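Local coordinates for protein SMG-7 (Caenorhabditis elegans, PDB 3ZHE), which pairs with SMG-5 in a heterodimer of 14-3-3-like domains that is required for efficient nonsense-mediated mRNA decay, at residues P262-Y267 with F365-R370. Sequence-based numbering, arbitrary orientation.
Sequences PLMSVY and FHCLQR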
loop_
_atom_site.group_PDB
_atom_site.type_symbol
_atom_site.label_atom_id
_atom_site.label_comp_id
_atom_site.label_asym_id
_atom_site.label_seq_id
_atom_site.Cartn_x
_atom_site.Cartn_y
_atom_site.Cartn_z
ATOM N N PRO B 262 15.933 -29.198 -4.053
ATOM C CA PRO B 262 15.989 -29.769 -5.405
ATOM C C PRO B 262 16.393 -31.241 -5.397
ATOM O O PRO B 262 16.003 -31.989 -6.294
ATOM C CB PRO B 262 17.078 -28.937 -6.091
ATOM C CG PRO B 262 17.127 -27.667 -5.324
ATOM C CD PRO B 262 16.859 -28.060 -3.910
ATOM N N LEU B 263 17.168 -31.647 -4.395
ATOM C CA LEU B 263 17.619 -33.030 -4.294
ATOM C C LEU B 263 16.454 -33.961 -3.965
ATOM O O LEU B 263 16.385 -35.080 -4.473
ATOM C CB LEU B 263 18.731 -33.164 -3.250
ATOM C CG LEU B 263 19.587 -34.430 -3.333
ATOM C CD1 LEU B 263 20.225 -34.553 -4.708
ATOM C CD2 LEU B 263 20.653 -34.436 -2.245
ATOM N N MET B 264 15.539 -33.490 -3.120
ATOM C CA MET B 264 14.339 -34.252 -2.778
ATOM C C MET B 264 13.506 -34.554 -4.015
ATOM O O MET B 264 13.074 -35.688 -4.224
ATOM C CB MET B 264 13.474 -33.484 -1.777
ATOM C CG MET B 264 14.074 -33.338 -0.395
ATOM S SD MET B 264 12.896 -32.681 0.803
ATOM C CE MET B 264 11.550 -33.852 0.640
ATOM N N SER B 265 13.278 -33.523 -4.823
ATOM C CA SER B 265 12.460 -33.637 -6.026
ATOM C C SER B 265 13.031 -34.662 -6.996
ATOM O O SER B 265 12.315 -35.541 -7.475
ATOM C CB SER B 265 12.351 -32.276 -6.716
ATOM O OG SER B 265 11.549 -32.352 -7.881
ATOM N N VAL B 266 14.323 -34.539 -7.282
ATOM C CA VAL B 266 15.001 -35.471 -8.173
ATOM C C VAL B 266 14.976 -36.883 -7.589
ATOM O O VAL B 266 14.828 -37.864 -8.319
ATOM C CB VAL B 266 16.452 -35.023 -8.449
ATOM C CG1 VAL B 266 17.177 -36.038 -9.319
ATOM C CG2 VAL B 266 16.460 -33.653 -9.111
ATOM N N TYR B 267 15.094 -36.979 -6.268
ATOM C CA TYR B 267 15.045 -38.270 -5.588
ATOM C C TYR B 267 13.681 -38.942 -5.713
ATOM O O TYR B 267 13.594 -40.123 -6.053
ATOM C CB TYR B 267 15.415 -38.126 -4.109
ATOM C CG TYR B 267 15.124 -39.368 -3.296
ATOM C CD1 TYR B 267 15.936 -40.491 -3.395
ATOM C CD2 TYR B 267 14.037 -39.419 -2.432
ATOM C CE1 TYR B 267 15.673 -41.630 -2.657
ATOM C CE2 TYR B 267 13.766 -40.555 -1.691
ATOM C CZ TYR B 267 14.588 -41.656 -1.807
ATOM O OH TYR B 267 14.323 -42.787 -1.070
ATOM N N PHE B 365 4.841 -26.963 0.541
ATOM C CA PHE B 365 5.734 -27.782 -0.262
ATOM C C PHE B 365 5.305 -29.228 -0.050
ATOM O O PHE B 365 5.275 -29.711 1.082
ATOM C CB PHE B 365 7.176 -27.572 0.203
ATOM C CG PHE B 365 8.203 -28.250 -0.657
ATOM C CD1 PHE B 365 8.362 -27.887 -1.982
ATOM C CD2 PHE B 365 9.026 -29.233 -0.133
ATOM C CE1 PHE B 365 9.310 -28.498 -2.773
ATOM C CE2 PHE B 365 9.980 -29.850 -0.921
ATOM C CZ PHE B 365 10.120 -29.481 -2.244
ATOM N N HIS B 366 4.954 -29.916 -1.132
ATOM C CA HIS B 366 4.348 -31.238 -1.010
ATOM C C HIS B 366 5.164 -32.360 -1.646
ATOM O O HIS B 366 4.652 -33.458 -1.863
ATOM C CB HIS B 366 2.921 -31.224 -1.566
ATOM C CG HIS B 366 1.950 -30.478 -0.705
ATOM N ND1 HIS B 366 1.026 -31.114 0.095
ATOM C CD2 HIS B 366 1.769 -29.151 -0.508
ATOM C CE1 HIS B 366 0.312 -30.211 0.743
ATOM N NE2 HIS B 366 0.744 -29.012 0.395
ATOM N N CYS B 367 6.430 -32.085 -1.938
ATOM C CA CYS B 367 7.334 -33.126 -2.408
ATOM C C CYS B 367 7.788 -33.988 -1.245
ATOM O O CYS B 367 8.566 -33.530 -0.410
ATOM C CB CYS B 367 8.566 -32.518 -3.074
ATOM S SG CYS B 367 9.882 -33.710 -3.421
ATOM N N LEU B 368 7.291 -35.222 -1.191
ATOM C CA LEU B 368 7.788 -36.224 -0.249
ATOM C C LEU B 368 7.750 -35.714 1.192
ATOM O O LEU B 368 8.753 -35.764 1.904
ATOM C CB LEU B 368 9.220 -36.612 -0.634
ATOM C CG LEU B 368 9.835 -37.925 -0.148
ATOM C CD1 LEU B 368 9.140 -39.122 -0.780
ATOM C CD2 LEU B 368 11.323 -37.937 -0.458
ATOM N N GLN B 369 6.592 -35.217 1.618
ATOM C CA GLN B 369 6.494 -34.548 2.912
ATOM C C GLN B 369 6.233 -35.506 4.073
ATOM O O GLN B 369 7.171 -36.016 4.686
ATOM C CB GLN B 369 5.431 -33.447 2.879
ATOM C CG GLN B 369 5.498 -32.509 4.070
ATOM C CD GLN B 369 4.692 -31.248 3.861
ATOM O OE1 GLN B 369 5.225 -30.141 3.929
ATOM N NE2 GLN B 369 3.399 -31.406 3.606
ATOM N N ARG B 370 4.955 -35.733 4.368
ATOM C CA ARG B 370 4.539 -36.570 5.492
ATOM C C ARG B 370 5.039 -36.031 6.836
ATOM O O ARG B 370 5.339 -36.797 7.754
ATOM C CB ARG B 370 4.978 -38.026 5.289
#
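S265 OG is hydrogen-bonded to NE2 of H192, just past helix 180-191, while the sulfur of C367 packs against the S265 backbone. H192 also bonds the backbone of H366 and touches the C367 side chain, so one residue links helix 257-270, in the all-helical Est1-type part of the chain, to the irregular segment 365-370 between helices 337-348 and 377-389. C367 SG, anti to its own backbone N (chi1 170°), lies 3.7 Å from S265 CA and 4.0 Å from M264 CB. M264 SD sits at the edge of the F365 ring, near the ring plane, 4.4 Å from F365 CE2. C367 N lies over the centre of one face of the F365 ring. The bend at chi3 (55°) of M264 sets its methyl CE beside the carbonyl oxygens of C367 and L368 and 3.8 Å from L368 CB. One helical turn beyond M264, the Y267 ring meets L368 CD2 at its edge, in plane, 3.7 Å from Y267 CD2, and the two side chains cross at about a right angle. W288 and V284 of helix 277-304 back M264 and Y267, respectively. Sulfur, methyl groups, carbonyl oxygens and ring edges meet here, which suggests that shape and burial largely hold the loop, with directional bonds to H192 added.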